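Local coordinates for protein rhamnosidase B (Bacillus sp., PDB 2OKX) that hydrolyses alpha-L-rhamnosidic bonds, releasing terminal rhamnose, as a glycoside hydrolase of family 78, an enzyme group that acts with inversion of the anomeric centre, at residues T259-R267 against G312-S320; E469-Y480 against S851-C861. All blocks are in the same frame, centred on the assembly; numbering follows the deposited sequence.

Interaction 1. Residues T259-R267 against G312-S320; sequences TLGFPTGVR and GSSHFAIDS. With GOL (glycerol), chain G.
Phe262 and Phe316 face the same side of an antiparallel sheet and lie alongside each other, their rings nearly parallel (22°) but slid apart, so that centroids 5.5 Å apart give hardly any overlap. Phe262 CE1 meets Phe316 CD2 at 3.7 Å. The first torsions differ: CG of Phe316 is anti to its backbone N (chi1 -175°), whereas that of Phe262 lies beside the N (chi1 -67°). Val266 CG2 sits over the centre of one Phe262 face, and further along this side of the sheet Leu260 runs beside Ile318, CD2 against CG1. Between the side chains runs a regular ladder. Thr259 with Asp319 and Gly261 with Ala317 form hydrogen-bonded pairs, Gly261 N reaching Ala317 O at 2.7 Å; Leu260 with Ile318 is the non-hydrogen-bonded pair between them. From Phe262 to Gly265 the chain leaves the ladder in a type I turn. The Pro263 ring lies across the His315 side chain at about a right angle, CG 3.6 Å from His315 CB, while the methyl of Thr264 sits near His315 CD2; the imidazole nitrogens themselves bond to Asn396 and Asp483. Here a water bridges the backbones, accepting from Thr264 N and donating to Gly265 O and His315 O. At the far end Arg267 stretches out from CG to NE, and NE gives Ser314 OG a straight in-plane bond of 3.0 Å; Arg267 NH2 makes a salt bridge with Asp309. A glycerol, probably from the crystallisation liquor, fits between Arg267 and His315, its O3 donating to Gly265 O. Strands 256-262 and 314-320 are neighbours inside a five-stranded antiparallel sheet of the beta-rich D2 region of this rhamnosidase.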
loop_
_atom_site.group_PDB
_atom_site.type_symbol
_atom_site.label_atom_id
_atom_site.label_comp_id
_atom_site.label_asym_id
_atom_site.label_seq_id
_atom_site.Cartn_x
_atom_site.Cartn_y
_atom_site.Cartn_z
ATOM N N THR A 259 -21.055 -26.826 -8.322
ATOM C CA THR A 259 -21.090 -25.382 -8.162
ATOM C C THR A 259 -19.754 -24.768 -8.544
ATOM O O THR A 259 -18.709 -25.152 -8.017
ATOM C CB THR A 259 -21.420 -24.982 -6.707
ATOM O OG1 THR A 259 -22.677 -25.554 -6.322
ATOM C CG2 THR A 259 -21.511 -23.461 -6.581
ATOM N N LEU A 260 -19.789 -23.825 -9.480
ATOM C CA LEU A 260 -18.575 -23.141 -9.902
ATOM C C LEU A 260 -18.540 -21.858 -9.092
ATOM O O LEU A 260 -19.527 -21.124 -9.050
ATOM C CB LEU A 260 -18.620 -22.800 -11.393
ATOM C CG LEU A 260 -18.820 -23.952 -12.380
ATOM C CD1 LEU A 260 -18.785 -23.396 -13.802
ATOM C CD2 LEU A 260 -17.731 -25.008 -12.191
ATOM N N GLY A 261 -17.410 -21.601 -8.441
ATOM C CA GLY A 261 -17.282 -20.402 -7.634
ATOM C C GLY A 261 -16.209 -19.463 -8.141
ATOM O O GLY A 261 -15.139 -19.892 -8.572
ATOM N N PHE A 262 -16.503 -18.171 -8.087
ATOM C CA PHE A 262 -15.567 -17.149 -8.527
ATOM C C PHE A 262 -15.455 -16.104 -7.423
ATOM O O PHE A 262 -16.180 -15.108 -7.413
ATOM C CB PHE A 262 -16.065 -16.525 -9.831
ATOM C CG PHE A 262 -16.056 -17.482 -10.991
ATOM C CD1 PHE A 262 -14.890 -17.704 -11.715
ATOM C CD2 PHE A 262 -17.197 -18.205 -11.320
ATOM C CE1 PHE A 262 -14.858 -18.638 -12.758
ATOM C CE2 PHE A 262 -17.179 -19.142 -12.358
ATOM C CZ PHE A 262 -16.005 -19.357 -13.076
ATOM N N PRO A 263 -14.543 -16.337 -6.464
ATOM C CA PRO A 263 -14.304 -15.446 -5.327
ATOM C C PRO A 263 -14.166 -13.986 -5.737
ATOM O O PRO A 263 -14.628 -13.089 -5.030
ATOM C CB PRO A 263 -13.012 -15.993 -4.730
ATOM C CG PRO A 263 -13.118 -17.455 -5.017
ATOM C CD PRO A 263 -13.587 -17.459 -6.451
ATOM N N THR A 264 -13.529 -13.756 -6.879
ATOM C CA THR A 264 -13.321 -12.402 -7.370
ATOM C C THR A 264 -14.093 -12.105 -8.651
ATOM O O THR A 264 -13.817 -11.121 -9.336
ATOM C CB THR A 264 -11.815 -12.126 -7.584
ATOM O OG1 THR A 264 -11.227 -13.173 -8.369
ATOM C CG2 THR A 264 -11.106 -12.064 -6.248
ATOM N N GLY A 265 -15.061 -12.965 -8.964
ATOM C CA GLY A 265 -15.887 -12.774 -10.147
ATOM C C GLY A 265 -15.313 -13.289 -11.454
ATOM O O GLY A 265 -14.186 -13.783 -11.503
ATOM N N VAL A 266 -16.101 -13.171 -12.519
ATOM C CA VAL A 266 -15.691 -13.604 -13.852
ATOM C C VAL A 266 -15.130 -12.408 -14.621
ATOM O O VAL A 266 -15.849 -11.448 -14.894
ATOM C CB VAL A 266 -16.885 -14.180 -14.640
ATOM C CG1 VAL A 266 -16.435 -14.610 -16.024
ATOM C CG2 VAL A 266 -17.487 -15.357 -13.885
ATOM N N ARG A 267 -13.850 -12.481 -14.971
ATOM C CA ARG A 267 -13.170 -11.409 -15.696
ATOM C C ARG A 267 -13.794 -11.052 -17.029
ATOM O O ARG A 267 -13.928 -9.873 -17.361
ATOM C CB ARG A 267 -11.705 -11.779 -15.941
ATOM C CG ARG A 267 -10.802 -11.483 -14.782
ATOM C CD ARG A 267 -9.363 -11.842 -15.080
ATOM N NE ARG A 267 -8.511 -11.393 -13.986
ATOM C CZ ARG A 267 -8.180 -10.125 -13.771
ATOM N NH1 ARG A 267 -8.619 -9.171 -14.582
ATOM N NH2 ARG A 267 -7.430 -9.808 -12.729
ATOM N N GLY A 312 -1.996 -9.622 -9.873
ATOM C CA GLY A 312 -2.634 -10.187 -8.698
ATOM C C GLY A 312 -3.290 -11.497 -9.089
ATOM O O GLY A 312 -3.406 -11.805 -10.274
ATOM N N SER A 313 -3.739 -12.262 -8.103
ATOM C CA SER A 313 -4.357 -13.553 -8.371
ATOM C C SER A 313 -5.821 -13.508 -8.789
ATOM O O SER A 313 -6.596 -12.680 -8.311
ATOM C CB SER A 313 -4.229 -14.453 -7.136
ATOM O OG SER A 313 -2.873 -14.664 -6.798
ATOM N N SER A 314 -6.176 -14.408 -9.704
ATOM C CA SER A 314 -7.551 -14.570 -10.168
ATOM C C SER A 314 -7.940 -15.880 -9.484
ATOM O O SER A 314 -7.098 -16.767 -9.330
ATOM C CB SER A 314 -7.599 -14.713 -11.693
ATOM O OG SER A 314 -7.173 -13.511 -12.324
ATOM N N HIS A 315 -9.193 -16.002 -9.060
ATOM C CA HIS A 315 -9.629 -17.192 -8.339
ATOM C C HIS A 315 -10.693 -18.036 -9.019
ATOM O O HIS A 315 -11.613 -17.514 -9.641
ATOM C CB HIS A 315 -10.101 -16.773 -6.947
ATOM C CG HIS A 315 -9.000 -16.240 -6.088
ATOM N ND1 HIS A 315 -8.249 -17.044 -5.260
ATOM C CD2 HIS A 315 -8.461 -15.001 -5.999
ATOM C CE1 HIS A 315 -7.292 -16.326 -4.699
ATOM N NE2 HIS A 315 -7.397 -15.083 -5.133
ATOM N N PHE A 316 -10.556 -19.351 -8.867
ATOM C CA PHE A 316 -11.476 -20.321 -9.454
ATOM C C PHE A 316 -11.701 -21.447 -8.445
ATOM O O PHE A 316 -10.741 -22.004 -7.912
ATOM C CB PHE A 316 -10.858 -20.904 -10.728
ATOM C CG PHE A 316 -11.770 -21.833 -11.482
ATOM C CD1 PHE A 316 -11.243 -22.878 -12.235
ATOM C CD2 PHE A 316 -13.148 -21.646 -11.469
ATOM C CE1 PHE A 316 -12.079 -23.721 -12.969
ATOM C CE2 PHE A 316 -13.990 -22.483 -12.197
ATOM C CZ PHE A 316 -13.453 -23.521 -12.949
ATOM N N ALA A 317 -12.958 -21.781 -8.177
ATOM C CA ALA A 317 -13.258 -22.847 -7.228
ATOM C C ALA A 317 -14.415 -23.706 -7.713
ATOM O O ALA A 317 -15.251 -23.256 -8.492
ATOM C CB ALA A 317 -13.590 -22.261 -5.854
ATOM N N ILE A 318 -14.455 -24.945 -7.238
ATOM C CA ILE A 318 -15.512 -25.872 -7.610
ATOM C C ILE A 318 -15.850 -26.759 -6.420
ATOM O O ILE A 318 -14.960 -27.188 -5.686
ATOM C CB ILE A 318 -15.079 -26.792 -8.773
ATOM C CG1 ILE A 318 -14.634 -25.955 -9.975
ATOM C CG2 ILE A 318 -16.240 -27.695 -9.169
ATOM C CD1 ILE A 318 -14.090 -26.785 -11.130
ATOM N N ASP A 319 -17.134 -27.028 -6.228
ATOM C CA ASP A 319 -17.562 -27.895 -5.138
ATOM C C ASP A 319 -18.792 -28.686 -5.562
ATOM O O ASP A 319 -19.580 -28.231 -6.390
ATOM C CB ASP A 319 -17.874 -27.080 -3.881
ATOM C CG ASP A 319 -18.070 -27.953 -2.657
ATOM O OD1 ASP A 319 -19.233 -28.239 -2.303
ATOM O OD2 ASP A 319 -17.054 -28.363 -2.056
ATOM N N SER A 320 -18.944 -29.878 -4.994
ATOM C CA SER A 320 -20.075 -30.741 -5.317
ATOM C C SER A 320 -20.191 -31.897 -4.331
ATOM O O SER A 320 -19.205 -32.302 -3.716
ATOM C CB SER A 320 -19.916 -31.310 -6.728
ATOM O OG SER A 320 -20.977 -32.198 -7.036
HETATM C C1 GOL G . -11.053 -17.630 -13.320
HETATM O O1 GOL G . -10.693 -18.313 -12.265
HETATM C C2 GOL G . -11.679 -16.309 -12.877
HETATM O O2 GOL G . -10.737 -15.552 -12.107
HETATM C C3 GOL G . -12.101 -15.514 -14.104
HETATM O O3 GOL G . -12.679 -14.287 -13.678
HETATM O O HOH W 1 -22.348 -28.229 -5.524
HETATM O O HOH W 2 -12.953 -15.254 -9.232
#

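Interaction 2. Residues E469-Y480 against S851-C861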
loop_
_atom_site.group_PDB
_atom_site.type_symbol
_atom_site.label_atom_id
_atom_site.label_comp_id
_atom_site.label_asym_id
_atom_site.label_seq_id
_atom_site.Cartn_x
_atom_site.Cartn_y
_atom_site.Cartn_z
ATOM N N GLU A 469 -9.695 -6.035 7.161
ATOM C CA GLU A 469 -9.761 -4.778 7.905
ATOM C C GLU A 469 -11.104 -4.529 8.569
ATOM O O GLU A 469 -11.178 -3.863 9.603
ATOM C CB GLU A 469 -9.535 -3.589 6.971
ATOM C CG GLU A 469 -8.280 -3.595 6.154
ATOM C CD GLU A 469 -8.119 -2.290 5.403
ATOM O OE1 GLU A 469 -8.961 -1.992 4.530
ATOM O OE2 GLU A 469 -7.156 -1.555 5.694
ATOM N N TYR A 470 -12.160 -5.051 7.957
ATOM C CA TYR A 470 -13.506 -4.800 8.435
ATOM C C TYR A 470 -14.478 -5.971 8.411
ATOM O O TYR A 470 -14.517 -6.753 7.464
ATOM C CB TYR A 470 -14.096 -3.649 7.599
ATOM C CG TYR A 470 -15.476 -3.198 8.014
ATOM C CD1 TYR A 470 -16.624 -3.764 7.453
ATOM C CD2 TYR A 470 -15.637 -2.223 8.998
ATOM C CE1 TYR A 470 -17.898 -3.369 7.865
ATOM C CE2 TYR A 470 -16.899 -1.825 9.416
ATOM C CZ TYR A 470 -18.024 -2.398 8.850
ATOM O OH TYR A 470 -19.268 -1.992 9.278
ATOM N N MET A 471 -15.265 -6.072 9.474
ATOM C CA MET A 471 -16.308 -7.075 9.582
ATOM C C MET A 471 -17.299 -6.595 10.629
ATOM O O MET A 471 -16.926 -5.918 11.595
ATOM C CB MET A 471 -15.737 -8.474 9.897
ATOM C CG MET A 471 -14.886 -8.630 11.125
ATOM S SD MET A 471 -13.938 -10.204 11.045
ATOM C CE MET A 471 -15.264 -11.416 11.030
ATOM N N ARG A 472 -18.572 -6.904 10.409
ATOM C CA ARG A 472 -19.619 -6.469 11.321
ATOM C C ARG A 472 -20.886 -7.304 11.192
ATOM O O ARG A 472 -21.419 -7.470 10.098
ATOM C CB ARG A 472 -19.971 -5.000 11.050
ATOM C CG ARG A 472 -21.119 -4.460 11.906
ATOM C CD ARG A 472 -21.606 -3.093 11.413
ATOM N NE ARG A 472 -22.715 -2.578 12.220
ATOM C CZ ARG A 472 -22.580 -2.040 13.427
ATOM N NH1 ARG A 472 -21.377 -1.928 13.984
ATOM N NH2 ARG A 472 -23.653 -1.629 14.091
ATOM N N GLU A 473 -21.344 -7.831 12.321
ATOM C CA GLU A 473 -22.574 -8.610 12.389
ATOM C C GLU A 473 -22.844 -9.588 11.240
ATOM O O GLU A 473 -23.891 -9.524 10.596
ATOM C CB GLU A 473 -23.752 -7.639 12.546
ATOM C CG GLU A 473 -23.651 -6.808 13.825
ATOM C CD GLU A 473 -24.743 -5.766 13.974
ATOM O OE1 GLU A 473 -24.870 -5.205 15.084
ATOM O OE2 GLU A 473 -25.467 -5.498 12.996
ATOM N N GLY A 474 -21.907 -10.495 10.991
ATOM C CA GLY A 474 -22.105 -11.475 9.936
ATOM C C GLY A 474 -21.533 -11.087 8.589
ATOM O O GLY A 474 -21.452 -11.916 7.685
ATOM N N TYR A 475 -21.150 -9.825 8.437
ATOM C CA TYR A 475 -20.574 -9.367 7.179
ATOM C C TYR A 475 -19.068 -9.222 7.297
ATOM O O TYR A 475 -18.568 -8.566 8.210
ATOM C CB TYR A 475 -21.175 -8.023 6.758
ATOM C CG TYR A 475 -20.423 -7.339 5.629
ATOM C CD1 TYR A 475 -19.638 -6.208 5.869
ATOM C CD2 TYR A 475 -20.503 -7.818 4.319
ATOM C CE1 TYR A 475 -18.956 -5.570 4.837
ATOM C CE2 TYR A 475 -19.822 -7.186 3.273
ATOM C CZ TYR A 475 -19.054 -6.062 3.540
ATOM O OH TYR A 475 -18.402 -5.419 2.511
ATOM N N THR A 476 -18.351 -9.848 6.373
ATOM C CA THR A 476 -16.899 -9.765 6.337
ATOM C C THR A 476 -16.534 -9.049 5.046
ATOM O O THR A 476 -16.954 -9.472 3.973
ATOM C CB THR A 476 -16.239 -11.175 6.319
ATOM O OG1 THR A 476 -16.457 -11.833 7.575
ATOM C CG2 THR A 476 -14.739 -11.060 6.071
ATOM N N GLN A 477 -15.791 -7.946 5.129
ATOM C CA GLN A 477 -15.396 -7.266 3.900
ATOM C C GLN A 477 -14.114 -7.943 3.438
ATOM O O GLN A 477 -13.035 -7.678 3.972
ATOM C CB GLN A 477 -15.133 -5.768 4.126
ATOM C CG GLN A 477 -14.855 -5.029 2.823
ATOM C CD GLN A 477 -14.615 -3.538 3.004
ATOM O OE1 GLN A 477 -15.152 -2.913 3.919
ATOM N NE2 GLN A 477 -13.823 -2.959 2.107
ATOM N N HIS A 478 -14.228 -8.836 2.461
ATOM C CA HIS A 478 -13.048 -9.529 1.963
ATOM C C HIS A 478 -12.158 -8.596 1.164
ATOM O O HIS A 478 -12.642 -7.673 0.512
ATOM C CB HIS A 478 -13.456 -10.745 1.128
ATOM C CG HIS A 478 -14.017 -11.858 1.953
ATOM N ND1 HIS A 478 -15.354 -12.190 1.948
ATOM C CD2 HIS A 478 -13.431 -12.670 2.860
ATOM C CE1 HIS A 478 -15.566 -13.161 2.820
ATOM N NE2 HIS A 478 -14.415 -13.469 3.386
ATOM N N THR A 479 -10.852 -8.840 1.229
ATOM C CA THR A 479 -9.891 -8.007 0.530
ATOM C C THR A 479 -9.746 -8.397 -0.943
ATOM O O THR A 479 -8.662 -8.764 -1.392
ATOM C CB THR A 479 -8.508 -8.067 1.232
ATOM O OG1 THR A 479 -8.029 -9.415 1.254
ATOM C CG2 THR A 479 -8.624 -7.580 2.673
ATOM N N TYR A 480 -10.847 -8.315 -1.690
ATOM C CA TYR A 480 -10.830 -8.649 -3.118
ATOM C C TYR A 480 -9.689 -7.875 -3.761
ATOM O O TYR A 480 -9.584 -6.660 -3.584
ATOM C CB TYR A 480 -12.149 -8.248 -3.786
ATOM C CG TYR A 480 -13.377 -8.846 -3.143
ATOM C CD1 TYR A 480 -13.633 -10.218 -3.210
ATOM C CD2 TYR A 480 -14.274 -8.041 -2.447
ATOM C CE1 TYR A 480 -14.756 -10.771 -2.597
ATOM C CE2 TYR A 480 -15.394 -8.580 -1.831
ATOM C CZ TYR A 480 -15.631 -9.943 -1.907
ATOM O OH TYR A 480 -16.742 -10.466 -1.284
ATOM N N SER A 851 -14.934 -2.590 -4.963
ATOM C CA SER A 851 -15.528 -3.787 -5.560
ATOM C C SER A 851 -17.049 -3.873 -5.501
ATOM O O SER A 851 -17.674 -4.494 -6.367
ATOM C CB SER A 851 -14.930 -5.044 -4.918
ATOM O OG SER A 851 -13.541 -5.127 -5.175
ATOM N N ASN A 852 -17.638 -3.267 -4.475
ATOM C CA ASN A 852 -19.087 -3.270 -4.299
ATOM C C ASN A 852 -19.512 -1.889 -3.807
ATOM O O ASN A 852 -18.966 -1.375 -2.830
ATOM C CB ASN A 852 -19.494 -4.342 -3.281
ATOM C CG ASN A 852 -21.002 -4.490 -3.152
ATOM O OD1 ASN A 852 -21.713 -3.526 -2.864
ATOM N ND2 ASN A 852 -21.498 -5.707 -3.358
ATOM N N PRO A 853 -20.501 -1.273 -4.478
ATOM C CA PRO A 853 -21.001 0.057 -4.118
ATOM C C PRO A 853 -21.569 0.178 -2.704
ATOM O O PRO A 853 -21.754 1.286 -2.198
ATOM C CB PRO A 853 -22.053 0.327 -5.192
ATOM C CG PRO A 853 -22.587 -1.046 -5.476
ATOM C CD PRO A 853 -21.314 -1.858 -5.559
ATOM N N ASP A 854 -21.849 -0.958 -2.069
ATOM C CA ASP A 854 -22.391 -0.952 -0.713
ATOM C C ASP A 854 -21.278 -0.868 0.326
ATOM O O ASP A 854 -21.536 -0.621 1.505
ATOM C CB ASP A 854 -23.230 -2.209 -0.460
ATOM C CG ASP A 854 -24.477 -2.267 -1.325
ATOM O OD1 ASP A 854 -25.304 -1.333 -1.253
ATOM O OD2 ASP A 854 -24.633 -3.251 -2.078
ATOM N N MET A 855 -20.041 -1.080 -0.109
ATOM C CA MET A 855 -18.907 -1.028 0.807
ATOM C C MET A 855 -18.739 0.381 1.351
ATOM O O MET A 855 -18.923 1.361 0.625
ATOM C CB MET A 855 -17.617 -1.436 0.096
ATOM C CG MET A 855 -17.620 -2.842 -0.455
ATOM S SD MET A 855 -16.080 -3.186 -1.298
ATOM C CE MET A 855 -15.998 -5.001 -1.132
ATOM N N LEU A 856 -18.383 0.480 2.626
ATOM C CA LEU A 856 -18.176 1.781 3.243
ATOM C C LEU A 856 -17.008 2.474 2.547
ATOM O O LEU A 856 -17.020 3.690 2.341
ATOM C CB LEU A 856 -17.871 1.612 4.740
ATOM C CG LEU A 856 -19.017 1.056 5.592
ATOM C CD1 LEU A 856 -18.515 0.666 6.984
ATOM C CD2 LEU A 856 -20.121 2.104 5.686
ATOM N N THR A 857 -16.010 1.678 2.173
ATOM C CA THR A 857 -14.797 2.170 1.527
ATOM C C THR A 857 -13.985 0.942 1.116
ATOM O O THR A 857 -14.293 -0.172 1.546
ATOM C CB THR A 857 -13.961 3.007 2.530
ATOM O OG1 THR A 857 -12.751 3.466 1.911
ATOM C CG2 THR A 857 -13.609 2.161 3.749
ATOM N N ARG A 858 -12.967 1.126 0.281
ATOM C CA ARG A 858 -12.130 -0.013 -0.104
ATOM C C ARG A 858 -11.161 -0.209 1.059
ATOM O O ARG A 858 -11.322 -1.117 1.877
ATOM C CB ARG A 858 -11.340 0.279 -1.385
ATOM C CG ARG A 858 -10.398 -0.872 -1.761
ATOM C CD ARG A 858 -9.406 -0.513 -2.864
ATOM N NE ARG A 858 -8.509 0.582 -2.494
ATOM C CZ ARG A 858 -7.225 0.640 -2.842
ATOM N NH1 ARG A 858 -6.684 -0.340 -3.559
ATOM N NH2 ARG A 858 -6.483 1.688 -2.492
ATOM N N SER A 859 -10.161 0.663 1.129
ATOM C CA SER A 859 -9.177 0.631 2.204
ATOM C C SER A 859 -9.734 1.375 3.419
ATOM O O SER A 859 -10.301 2.465 3.287
ATOM C CB SER A 859 -7.888 1.304 1.750
ATOM O OG SER A 859 -7.076 1.638 2.861
ATOM N N HIS A 860 -9.573 0.787 4.601
ATOM C CA HIS A 860 -10.059 1.408 5.827
ATOM C C HIS A 860 -8.962 2.187 6.540
ATOM O O HIS A 860 -9.193 2.751 7.610
ATOM C CB HIS A 860 -10.627 0.341 6.769
ATOM C CG HIS A 860 -11.942 -0.215 6.321
ATOM N ND1 HIS A 860 -13.118 0.014 7.004
ATOM C CD2 HIS A 860 -12.276 -0.948 5.233
ATOM C CE1 HIS A 860 -14.118 -0.553 6.352
ATOM N NE2 HIS A 860 -13.634 -1.142 5.275
ATOM N N CYS A 861 -7.775 2.225 5.945
ATOM C CA CYS A 861 -6.645 2.923 6.552
ATOM C C CYS A 861 -5.805 3.632 5.488
ATOM O O CYS A 861 -4.894 3.040 4.918
ATOM C CB CYS A 861 -5.777 1.913 7.323
ATOM S SG CYS A 861 -4.365 2.618 8.231
HETATM O O HOH W 3 -10.806 -3.553 3.296
HETATM O O HOH W 4 -5.627 -0.097 4.178
HETATM O O HOH W 5 -17.670 -1.868 3.995
#
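Gln477 reaches across to His860 and Thr857 of the 851-861 loop. It swings its side chain away from its own backbone N (chi1 -174°) and runs on extended, carrying the amide to the loop: OE1 accepts from His860 NE2 at 2.7 Å, from above the carbonyl plane, and NE2 donates to Thr857 O at 2.9 Å. With an alanine here, His860 NE2 and Thr857 O would probably be left without these partners, and the ring would be held mainly by the contacts on its faces. Glu469 OE1 takes the backbone N of His860 at 2.8 Å, its carboxylate almost perpendicular (84°) to the imidazole. Waters extend the network, one donating to both Glu469 OE1 and Arg858 O, another linking Gln477 OE1 to Leu856 N. The grip comes from a beta-hairpin, strand 462-472 and strand 475-477 joined by a type I' turn from Arg472 to Tyr475, in the concanavalin-like domain; the loop belongs to the six-hairpin glycosidase domain. Among the apolar contacts, Tyr470 CB makes a CH-pi contact over one face of the His860 ring, 3.6 Å from its centroid, and Thr857 CG2 covers the opposite face. Leu856 CD1 meets Tyr470 CZ at 3.6 Å, and Met855 CE abuts the edge of the Tyr480 ring.

Both contacts are largely buried, yet they hold different elements. Interaction 1 joins two neighbouring strands of one sheet within the D2 region, so backbone hydrogen bonds carry it and side chains pack along the sheet. Interaction 2 brings together regions 371 residues apart in sequence, a hairpin and an irregular loop from two different domains; without strand pairing, side-chain groups and bridging waters do the polar work. Its centre is about 17 Å from the centre of the chain, against about 25 Å for that of interaction 1. The two meet where Pro263 O packs on Tyr480 CE1 at 3.4 Å, placing the turn after strand 256-262 against the residues that follow the hairpin.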